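Local structure of probable amidase (Thermus thermophilus, 2DC0) at residues E252-K255 with A256-L260; A321-E324 with K325-R328; H377-A380 with F381-T385; G426-L429 with E430-G434. The protein is a probable amidase of unestablished detailed function, with the alpha/beta fold of the amidase family, in which helices surround a mixed beta sheet. All coordinates share one frame; numbering follows the deposited sequence.

The four contacts follow one another along the chain, each within a single helix or at one of its ends. Contact 1 lies on helix 251-263, contact 2 at the start of helix 324-345, contact 3 on the short helix 377-382 and contact 4 where helix 419-430 runs out at the C-terminus. Contacts 1 and 4, with centres about 16 Å apart, cover neighbouring parts of the large mixed sheet and touch through Leu260 and Leu433. Contact 3 is the buried one, its centre about 18 Å from that of contact 1. Contact 2 lies on the opposite side of the chain's centre from contact 4, their centres about 43 Å apart, and faces the second subunit.

Contact 1 (E252-K255 with A256-L260); sequences EVRK and AFTRL
Thr258 turns its hydroxyl back on the carbonyl of Arg254 one turn earlier, the intrahelical bond that serine and threonine commonly make in alpha helices, here on helix 251-263. Its OG1 is anti to the carbonyl carbon (chi1 -65°), a rotation that aims it back toward the preceding turn, and it donates to Arg254 O at 2.9 Å. The same oxygen receives the backbone Thr258 N, also at 2.9 Å. The two donors come from opposite faces of the carbonyl plane, the hydroxyl from above it, the amide tilted to the other side, so that one acceptor is gripped twice by a single residue. The backbone bonds on either side of it in sequence are regular: Phe257 N donates to Val253 O at 2.8 Å, and Arg259 N to Lys255 O at 3.0 Å.

The side chains otherwise fan outward. Val253, Phe257 and Leu260 form the buried side of the helix; Val253 packs on Val408 of strand 406-413, whereas Phe257 and Leu260 both meet Leu410. Ala256 faces Phe400 and Ala401 of strand 395-403, the small side chain sitting close to that strand. Phe257 swings its ring away from the preceding turn, but its CB stays 3.4 Å from Val253 O. Arg254 leans over Leu242 and Leu245, and its guanidinium is taken up by a salt bridge with Glu371. On the exposed side, Lys255 runs back along the helix with a bend at its third torsion, chi3 65°. That bend brings Lys255 NZ to 3.6 Å from Glu252 OE1, closing a surface salt bridge.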
loop_
_atom_site.group_PDB
_atom_site.type_symbol
_atom_site.label_atom_id
_atom_site.label_comp_id
_atom_site.label_asym_id
_atom_site.label_seq_id
_atom_site.Cartn_x
_atom_site.Cartn_y
_atom_site.Cartn_z
ATOM N N GLU A 252 -33.013 -2.848 -6.539
ATOM C CA GLU A 252 -33.040 -4.220 -7.051
ATOM C C GLU A 252 -31.746 -5.005 -6.834
ATOM O O GLU A 252 -31.786 -6.206 -6.567
ATOM C CB GLU A 252 -33.400 -4.240 -8.544
ATOM C CG GLU A 252 -34.814 -3.749 -8.881
ATOM C CD GLU A 252 -35.895 -4.395 -8.016
ATOM O OE1 GLU A 252 -35.941 -5.642 -7.923
ATOM O OE2 GLU A 252 -36.710 -3.650 -7.435
ATOM N N VAL A 253 -30.602 -4.342 -6.971
ATOM C CA VAL A 253 -29.326 -5.016 -6.761
ATOM C C VAL A 253 -29.183 -5.268 -5.265
ATOM O O VAL A 253 -28.635 -6.289 -4.841
ATOM C CB VAL A 253 -28.152 -4.166 -7.303
ATOM C CG1 VAL A 253 -26.816 -4.713 -6.816
ATOM C CG2 VAL A 253 -28.186 -4.178 -8.833
ATOM N N ARG A 254 -29.701 -4.343 -4.466
ATOM C CA ARG A 254 -29.663 -4.494 -3.017
ATOM C C ARG A 254 -30.393 -5.782 -2.654
ATOM O O ARG A 254 -29.936 -6.555 -1.816
ATOM C CB ARG A 254 -30.373 -3.321 -2.345
ATOM C CG ARG A 254 -30.439 -3.432 -0.839
ATOM C CD ARG A 254 -29.482 -2.441 -0.229
ATOM N NE ARG A 254 -28.407 -3.084 0.495
ATOM C CZ ARG A 254 -27.344 -2.436 0.954
ATOM N NH1 ARG A 254 -27.223 -1.128 0.749
ATOM N NH2 ARG A 254 -26.411 -3.094 1.624
ATOM N N LYS A 255 -31.543 -5.999 -3.285
ATOM C CA LYS A 255 -32.339 -7.195 -3.021
ATOM C C LYS A 255 -31.618 -8.465 -3.464
ATOM O O LYS A 255 -31.617 -9.469 -2.746
ATOM C CB LYS A 255 -33.702 -7.078 -3.714
ATOM C CG LYS A 255 -34.574 -5.972 -3.108
ATOM C CD LYS A 255 -35.741 -5.573 -4.006
ATOM C CE LYS A 255 -36.734 -6.706 -4.203
ATOM N NZ LYS A 255 -37.898 -6.230 -5.010
ATOM N N ALA A 256 -30.998 -8.424 -4.639
ATOM C CA ALA A 256 -30.274 -9.594 -5.128
ATOM C C ALA A 256 -29.101 -9.914 -4.206
ATOM O O ALA A 256 -28.866 -11.072 -3.868
ATOM C CB ALA A 256 -29.770 -9.351 -6.546
ATOM N N PHE A 257 -28.369 -8.886 -3.791
ATOM C CA PHE A 257 -27.222 -9.091 -2.920
ATOM C C PHE A 257 -27.655 -9.661 -1.572
ATOM O O PHE A 257 -27.013 -10.576 -1.034
ATOM C CB PHE A 257 -26.476 -7.774 -2.721
ATOM C CG PHE A 257 -25.200 -7.909 -1.936
ATOM C CD1 PHE A 257 -24.190 -8.767 -2.357
ATOM C CD2 PHE A 257 -24.995 -7.149 -0.792
ATOM C CE1 PHE A 257 -22.995 -8.862 -1.651
ATOM C CE2 PHE A 257 -23.805 -7.236 -0.080
ATOM C CZ PHE A 257 -22.802 -8.094 -0.509
ATOM N N THR A 258 -28.746 -9.122 -1.028
ATOM C CA THR A 258 -29.277 -9.583 0.251
ATOM C C THR A 258 -29.671 -11.057 0.167
ATOM O O THR A 258 -29.442 -11.822 1.103
ATOM C CB THR A 258 -30.512 -8.741 0.670
ATOM O OG1 THR A 258 -30.106 -7.386 0.909
ATOM C CG2 THR A 258 -31.141 -9.299 1.943
ATOM N N ARG A 259 -30.262 -11.449 -0.957
ATOM C CA ARG A 259 -30.672 -12.838 -1.173
ATOM C C ARG A 259 -29.454 -13.755 -1.080
ATOM O O ARG A 259 -29.499 -14.817 -0.448
ATOM C CB ARG A 259 -31.320 -12.992 -2.551
ATOM C CG ARG A 259 -31.541 -14.437 -2.990
ATOM C CD ARG A 259 -32.019 -14.506 -4.437
ATOM N NE ARG A 259 -32.134 -15.879 -4.913
ATOM C CZ ARG A 259 -32.435 -16.215 -6.164
ATOM N NH1 ARG A 259 -32.654 -15.275 -7.074
ATOM N NH2 ARG A 259 -32.517 -17.495 -6.507
ATOM N N LEU A 260 -28.367 -13.342 -1.725
ATOM C CA LEU A 260 -27.133 -14.115 -1.699
ATOM C C LEU A 260 -26.648 -14.251 -0.262
ATOM O O LEU A 260 -26.260 -15.335 0.175
ATOM C CB LEU A 260 -26.048 -13.425 -2.533
ATOM C CG LEU A 260 -24.651 -14.053 -2.439
ATOM C CD1 LEU A 260 -24.709 -15.488 -2.950
ATOM C CD2 LEU A 260 -23.656 -13.237 -3.254
#

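Contact 2 (A321-E324 with K325-R328)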
loop_
_atom_site.group_PDB
_atom_site.type_symbol
_atom_site.label_atom_id
_atom_site.label_comp_id
_atom_site.label_asym_id
_atom_site.label_seq_id
_atom_site.Cartn_x
_atom_site.Cartn_y
_atom_site.Cartn_z
ATOM N N ALA A 321 -5.137 20.801 -14.190
ATOM C CA ALA A 321 -5.495 21.873 -13.264
ATOM C C ALA A 321 -5.039 21.513 -11.850
ATOM O O ALA A 321 -4.893 22.387 -10.988
ATOM C CB ALA A 321 -7.011 22.111 -13.292
ATOM N N LEU A 322 -4.835 20.218 -11.614
ATOM C CA LEU A 322 -4.348 19.740 -10.323
ATOM C C LEU A 322 -2.836 19.920 -10.356
ATOM O O LEU A 322 -2.192 19.594 -11.352
ATOM C CB LEU A 322 -4.689 18.254 -10.130
ATOM C CG LEU A 322 -6.182 17.914 -10.037
ATOM C CD1 LEU A 322 -6.383 16.402 -10.017
ATOM C CD2 LEU A 322 -6.754 18.551 -8.774
ATOM N N THR A 323 -2.276 20.436 -9.269
ATOM C CA THR A 323 -0.837 20.666 -9.181
ATOM C C THR A 323 -0.127 19.495 -8.516
ATOM O O THR A 323 -0.771 18.563 -8.046
ATOM C CB THR A 323 -0.545 21.909 -8.346
ATOM O OG1 THR A 323 -1.007 21.684 -7.008
ATOM C CG2 THR A 323 -1.268 23.114 -8.930
ATOM N N GLU A 324 1.201 19.554 -8.469
ATOM C CA GLU A 324 1.969 18.495 -7.842
ATOM C C GLU A 324 1.647 18.428 -6.347
ATOM O O GLU A 324 1.817 17.382 -5.713
ATOM C CB GLU A 324 3.473 18.692 -8.100
ATOM C CG GLU A 324 4.103 19.965 -7.538
ATOM C CD GLU A 324 4.337 19.877 -6.045
ATOM O OE1 GLU A 324 4.936 18.873 -5.597
ATOM O OE2 GLU A 324 3.929 20.809 -5.323
ATOM N N LYS A 325 1.169 19.538 -5.786
ATOM C CA LYS A 325 0.785 19.563 -4.373
ATOM C C LYS A 325 -0.476 18.712 -4.203
ATOM O O LYS A 325 -0.583 17.930 -3.258
ATOM C CB LYS A 325 0.506 21.000 -3.904
ATOM C CG LYS A 325 -0.098 21.112 -2.494
ATOM C CD LYS A 325 0.843 20.564 -1.425
ATOM C CE LYS A 325 0.338 20.847 -0.007
ATOM N NZ LYS A 325 -0.941 20.145 0.323
ATOM N N ASP A 326 -1.429 18.863 -5.120
ATOM C CA ASP A 326 -2.661 18.081 -5.053
ATOM C C ASP A 326 -2.313 16.599 -5.169
ATOM O O ASP A 326 -2.918 15.755 -4.515
ATOM C CB ASP A 326 -3.624 18.466 -6.185
ATOM C CG ASP A 326 -4.154 19.878 -6.049
ATOM O OD1 ASP A 326 -4.676 20.219 -4.964
ATOM O OD2 ASP A 326 -4.060 20.652 -7.028
ATOM N N TYR A 327 -1.331 16.295 -6.009
ATOM C CA TYR A 327 -0.902 14.925 -6.215
ATOM C C TYR A 327 -0.264 14.373 -4.939
ATOM O O TYR A 327 -0.563 13.253 -4.529
ATOM C CB TYR A 327 0.072 14.859 -7.396
ATOM C CG TYR A 327 0.557 13.470 -7.734
ATOM C CD1 TYR A 327 -0.339 12.444 -8.033
ATOM C CD2 TYR A 327 1.919 13.185 -7.764
ATOM C CE1 TYR A 327 0.115 11.158 -8.353
ATOM C CE2 TYR A 327 2.379 11.914 -8.082
ATOM C CZ TYR A 327 1.477 10.907 -8.374
ATOM O OH TYR A 327 1.947 9.650 -8.687
ATOM N N ARG A 328 0.602 15.156 -4.301
ATOM C CA ARG A 328 1.235 14.709 -3.060
ATOM C C ARG A 328 0.176 14.392 -2.007
ATOM O O ARG A 328 0.297 13.406 -1.273
ATOM C CB ARG A 328 2.198 15.774 -2.523
ATOM C CG ARG A 328 3.538 15.819 -3.250
ATOM C CD ARG A 328 4.522 16.744 -2.548
ATOM N NE ARG A 328 4.315 18.149 -2.893
ATOM C CZ ARG A 328 3.872 19.080 -2.053
ATOM N NH1 ARG A 328 3.574 18.770 -0.796
ATOM N NH2 ARG A 328 3.743 20.330 -2.466
#
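A capping box opens helix 324-345, with Thr323 at the N-cap and Asp326 three residues on. Asp326 OD2 accepts two bonds from Thr323. The backbone Thr323 N approaches it at 2.9 Å on the anti side, close to the carboxylate plane, while Thr323 OG1 donates at 3.2 Å from far above that plane. The same hydroxyl oxygen accepts a weak bond from Lys325 N at 3.3 Å, because chi1 of 63° places OG1 between the backbone N and the carbonyl carbon, over the start of the helix. The helix N-terminus probably stabilises the negative charge of the Asp326 carboxylate. Leu322 CD2 lies 3.8 Å from Asp326 OD2, across from the Thr323 hydroxyl, and the Leu322 and Asp326 side chains meet at about a right angle.

Right after the cap, Glu324, its chain bent at chi2, holds its carboxylate out to Arg328 one turn on. Arg328 grips it side-on, through NE and NH2, the two planes 28° apart. Both oxygens are used, each by its own nitrogen and on the syn side, in a two-pronged salt bridge. The site lies at the subunit interface: Glu324 OE1 also accepts from the Tyr291 hydroxyl of the second subunit, and Arg328 packs on Arg295 of that subunit. Tyr327 meets Tyr327 of the second subunit with the rings nearly perpendicular, and the Tyr327 hydroxyl is hydrogen-bonded to Glu292 of the same chain. In the paired grip, Arg328 NE reaches Glu324 OE1 at 2.9 Å along an almost straight bond, and Arg328 NH2 reaches Glu324 OE2 at 2.9 Å.

Contact 3 (H377-A380 with F381-T385); sequences HREA and FITLT
Phe381, near the end of the short helix that starts at His377, lays one corner of its ring over the face of the His377 imidazole. Its CD2 stands above the centre of that ring, 3.5 Å from His377 NE2, and the planes are tilted by 36°, so the pair is oblique. His377 has CG anti to its own N (chi1 -178°), whereas Phe381 CG lies beside the backbone N, and together these rotations draw the two rings together along the helix. The backbone Phe381 N donates to His377 O at 2.9 Å. Farther out, His377 NE2 is held by Gln143, and the ring of Phe381 meets that of Phe178.

Ile382 N follows with a bond to Arg378 O at 2.9 Å, though its N-H points rather askew, at 130°. The branch CG2 of Ile382 presses on the same oxygen, 3.1 Å from Arg378 O, while the rest of the side chain leads off to Ile124 and Ile174.

Thr383, where the helical bonding falters, sits beside Glu379 with both side chains pointing the same way. Thr383 N makes a weak bond to Glu379 O at 3.4 Å; the modelled separation of Thr383 OG1 from that oxygen is doubtfully short. A water donates to Thr383 OG1 at 2.8 Å and to Glu379 OE2 at 3.0 Å, bridging the hydroxyl and the carboxylate. Leu384 then turns to Pro357. The Thr383 hydroxyl and the Glu379 carboxylate are thus joined through one water, while Gln143, by holding His377 NE2, probably fixes the rotation of the imidazole whose face Phe381 covers.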
loop_
_atom_site.group_PDB
_atom_site.type_symbol
_atom_site.label_atom_id
_atom_site.label_comp_id
_atom_site.label_asym_id
_atom_site.label_seq_id
_atom_site.Cartn_x
_atom_site.Cartn_y
_atom_site.Cartn_z
ATOM N N HIS A 377 -23.819 9.322 -12.965
ATOM C CA HIS A 377 -23.431 8.005 -13.469
ATOM C C HIS A 377 -22.034 7.560 -13.035
ATOM O O HIS A 377 -21.865 6.460 -12.507
ATOM C CB HIS A 377 -23.521 7.996 -15.002
ATOM C CG HIS A 377 -23.184 6.675 -15.633
ATOM N ND1 HIS A 377 -21.905 6.160 -15.653
ATOM C CD2 HIS A 377 -23.961 5.777 -16.285
ATOM C CE1 HIS A 377 -21.909 5.002 -16.291
ATOM N NE2 HIS A 377 -23.143 4.746 -16.684
ATOM N N ARG A 378 -21.037 8.410 -13.255
ATOM C CA ARG A 378 -19.665 8.068 -12.898
ATOM C C ARG A 378 -19.499 7.674 -11.440
ATOM O O ARG A 378 -18.995 6.593 -11.142
ATOM C CB ARG A 378 -18.708 9.221 -13.224
ATOM C CG ARG A 378 -17.254 8.934 -12.832
ATOM C CD ARG A 378 -16.277 9.928 -13.460
ATOM N NE ARG A 378 -14.887 9.566 -13.192
ATOM C CZ ARG A 378 -14.222 9.897 -12.089
ATOM N NH1 ARG A 378 -14.808 10.610 -11.139
ATOM N NH2 ARG A 378 -12.968 9.505 -11.924
ATOM N N GLU A 379 -19.928 8.544 -10.530
ATOM C CA GLU A 379 -19.782 8.259 -9.111
ATOM C C GLU A 379 -20.581 7.031 -8.680
ATOM O O GLU A 379 -20.145 6.282 -7.811
ATOM C CB GLU A 379 -20.173 9.487 -8.270
ATOM C CG GLU A 379 -19.994 9.287 -6.762
ATOM C CD GLU A 379 -19.932 10.598 -5.986
ATOM O OE1 GLU A 379 -20.718 11.518 -6.294
ATOM O OE2 GLU A 379 -19.105 10.701 -5.053
ATOM N N ALA A 380 -21.743 6.812 -9.286
ATOM C CA ALA A 380 -22.544 5.645 -8.926
ATOM C C ALA A 380 -21.878 4.335 -9.375
ATOM O O ALA A 380 -21.870 3.352 -8.629
ATOM C CB ALA A 380 -23.938 5.750 -9.540
ATOM N N PHE A 381 -21.302 4.338 -10.576
ATOM C CA PHE A 381 -20.679 3.143 -11.156
ATOM C C PHE A 381 -19.177 2.941 -11.005
ATOM O O PHE A 381 -18.643 1.935 -11.475
ATOM C CB PHE A 381 -20.998 3.066 -12.647
ATOM C CG PHE A 381 -22.410 2.673 -12.945
ATOM C CD1 PHE A 381 -22.804 1.343 -12.869
ATOM C CD2 PHE A 381 -23.345 3.633 -13.322
ATOM C CE1 PHE A 381 -24.113 0.968 -13.167
ATOM C CE2 PHE A 381 -24.654 3.273 -13.623
ATOM C CZ PHE A 381 -25.041 1.937 -13.546
ATOM N N ILE A 382 -18.448 3.867 -10.437
ATOM C CA ILE A 382 -17.023 3.695 -10.192
ATOM C C ILE A 382 -16.689 3.567 -8.704
ATOM O O ILE A 382 -15.697 2.940 -8.329
ATOM C CB ILE A 382 -16.221 4.868 -10.830
ATOM C CG1 ILE A 382 -14.813 4.411 -11.189
ATOM C CG2 ILE A 382 -16.166 6.053 -9.879
ATOM C CD1 ILE A 382 -14.763 3.441 -12.339
ATOM N N THR A 383 -17.537 4.138 -7.854
ATOM C CA THR A 383 -17.305 4.100 -6.412
ATOM C C THR A 383 -17.173 2.700 -5.815
ATOM O O THR A 383 -16.368 2.488 -4.906
ATOM C CB THR A 383 -18.422 4.843 -5.646
ATOM O OG1 THR A 383 -18.508 6.194 -6.118
ATOM C CG2 THR A 383 -18.120 4.866 -4.155
ATOM N N LEU A 384 -17.945 1.705 -6.310
ATOM C CA LEU A 384 -17.908 0.334 -5.809
ATOM C C LEU A 384 -16.624 -0.421 -6.155
ATOM O O LEU A 384 -16.185 -1.297 -5.410
ATOM C CB LEU A 384 -19.102 -0.453 -6.350
ATOM C CG LEU A 384 -20.471 0.079 -5.926
ATOM C CD1 LEU A 384 -21.562 -0.743 -6.585
ATOM C CD2 LEU A 384 -20.594 0.040 -4.413
ATOM N N THR A 385 -16.019 -0.078 -7.281
ATOM C CA THR A 385 -14.815 -0.769 -7.718
ATOM C C THR A 385 -13.479 -0.083 -7.457
ATOM O O THR A 385 -12.491 -0.744 -7.126
ATOM C CB THR A 385 -14.903 -1.071 -9.221
ATOM O OG1 THR A 385 -15.265 0.124 -9.928
ATOM C CG2 THR A 385 -15.958 -2.142 -9.487
HETATM O O HOH W 1 -18.478 7.986 -3.912
#

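Contact 4 (G426-L429 with E430-G434); sequences GGWL and EARLG
Arg432 reaches back one turn to Trp428 and satisfies a carbonyl while its guanidinium covers the indole. Arg432 NH1 donates to Trp428 O at 2.8 Å, the acceptor tilted somewhat out of the guanidinium plane. The flat group lies on the ring with the planes 10° apart and Arg432 CZ 3.5 Å from the centroid of the five-membered ring, a stacked cation-pi pair. Arg432 CD adds a CH-pi contact over the six-membered ring. An extended chain from CG to NE carries the group across, and Trp428, with CG anti to its N (chi1 -174°), offers its face to it. Trp428 also rests on Val233, Pro236 and Phe238.

The last carbonyls of helix 419-430 are answered in turn. Gly426 O takes Glu430 N at 2.8 Å, and Gly427 O takes Ala431 N at 3.1 Å. Gly427 O has a further donor in a water, which also donates to Glu430 OE1 and so ties the carboxylate to the backbone. The other carboxylate oxygen, Glu430 OE2, accepts from the Val213 amide. Leu429 O is reached by Arg432 N at 2.8 Å from well above the carbonyl plane, a tighter i to i-3 step than those before it, and Leu433 CG packs 3.1 Å from the same Leu429 O. Leu433 N makes a weak bond to Glu430 O, closing a type I turn from Glu430 to Leu433. This is a helix C-terminus that gives way, through a tightened last step, to a type I beta turn, with an i, i+4 tryptophan-arginine stack along its flank.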
loop_
_atom_site.group_PDB
_atom_site.type_symbol
_atom_site.label_atom_id
_atom_site.label_comp_id
_atom_site.label_asym_id
_atom_site.label_seq_id
_atom_site.Cartn_x
_atom_site.Cartn_y
_atom_site.Cartn_z
ATOM N N GLY A 426 -13.725 -17.713 -5.819
ATOM C CA GLY A 426 -14.565 -17.392 -6.959
ATOM C C GLY A 426 -15.131 -18.659 -7.577
ATOM O O GLY A 426 -16.300 -18.707 -7.969
ATOM N N GLY A 427 -14.298 -19.693 -7.664
ATOM C CA GLY A 427 -14.741 -20.952 -8.233
ATOM C C GLY A 427 -15.801 -21.592 -7.356
ATOM O O GLY A 427 -16.767 -22.178 -7.849
ATOM N N TRP A 428 -15.612 -21.477 -6.048
ATOM C CA TRP A 428 -16.550 -22.033 -5.082
ATOM C C TRP A 428 -17.911 -21.359 -5.246
ATOM O O TRP A 428 -18.954 -22.025 -5.269
ATOM C CB TRP A 428 -16.028 -21.802 -3.664
ATOM C CG TRP A 428 -16.856 -22.457 -2.604
ATOM C CD1 TRP A 428 -16.722 -23.733 -2.125
ATOM C CD2 TRP A 428 -17.943 -21.869 -1.883
ATOM N NE1 TRP A 428 -17.663 -23.974 -1.148
ATOM C CE2 TRP A 428 -18.430 -22.851 -0.987
ATOM C CE3 TRP A 428 -18.566 -20.612 -1.918
ATOM C CZ2 TRP A 428 -19.500 -22.605 -0.115
ATOM C CZ3 TRP A 428 -19.632 -20.370 -1.051
ATOM C CH2 TRP A 428 -20.092 -21.368 -0.167
ATOM N N LEU A 429 -17.895 -20.035 -5.368
ATOM C CA LEU A 429 -19.127 -19.262 -5.537
ATOM C C LEU A 429 -19.784 -19.529 -6.886
ATOM O O LEU A 429 -20.993 -19.725 -6.961
ATOM C CB LEU A 429 -18.830 -17.766 -5.393
ATOM C CG LEU A 429 -18.549 -17.252 -3.973
ATOM C CD1 LEU A 429 -17.892 -15.874 -4.042
ATOM C CD2 LEU A 429 -19.871 -17.160 -3.194
ATOM N N GLU A 430 -18.980 -19.536 -7.946
ATOM C CA GLU A 430 -19.471 -19.774 -9.301
ATOM C C GLU A 430 -20.265 -21.079 -9.405
ATOM O O GLU A 430 -21.298 -21.141 -10.078
ATOM C CB GLU A 430 -18.286 -19.800 -10.271
ATOM C CG GLU A 430 -18.625 -20.041 -11.730
ATOM C CD GLU A 430 -17.368 -20.189 -12.579
ATOM O OE1 GLU A 430 -16.570 -21.098 -12.285
ATOM O OE2 GLU A 430 -17.177 -19.400 -13.525
ATOM N N ALA A 431 -19.777 -22.120 -8.738
ATOM C CA ALA A 431 -20.431 -23.420 -8.750
ATOM C C ALA A 431 -21.734 -23.400 -7.950
ATOM O O ALA A 431 -22.533 -24.332 -8.043
ATOM C CB ALA A 431 -19.480 -24.487 -8.173
ATOM N N ARG A 432 -21.950 -22.332 -7.183
ATOM C CA ARG A 432 -23.147 -22.204 -6.346
ATOM C C ARG A 432 -24.035 -20.993 -6.662
ATOM O O ARG A 432 -24.964 -20.687 -5.911
ATOM C CB ARG A 432 -22.736 -22.170 -4.871
ATOM C CG ARG A 432 -22.056 -23.447 -4.412
ATOM C CD ARG A 432 -21.439 -23.329 -3.018
ATOM N NE ARG A 432 -20.858 -24.606 -2.610
ATOM C CZ ARG A 432 -19.844 -25.202 -3.232
ATOM N NH1 ARG A 432 -19.285 -24.630 -4.291
ATOM N NH2 ARG A 432 -19.400 -26.381 -2.808
ATOM N N LEU A 433 -23.755 -20.316 -7.772
ATOM C CA LEU A 433 -24.533 -19.152 -8.202
ATOM C C LEU A 433 -25.300 -19.481 -9.476
ATOM O O LEU A 433 -25.547 -20.650 -9.791
ATOM C CB LEU A 433 -23.609 -17.964 -8.491
ATOM C CG LEU A 433 -22.932 -17.276 -7.305
ATOM C CD1 LEU A 433 -21.950 -16.238 -7.808
ATOM C CD2 LEU A 433 -24.003 -16.633 -6.431
ATOM N N GLY A 434 -25.656 -18.434 -10.215
ATOM C CA GLY A 434 -26.374 -18.604 -11.467
ATOM C C GLY A 434 -25.709 -17.877 -12.631
ATOM O O GLY A 434 -24.660 -17.236 -12.412
HETATM O O HOH W 2 -16.661 -23.216 -10.402
#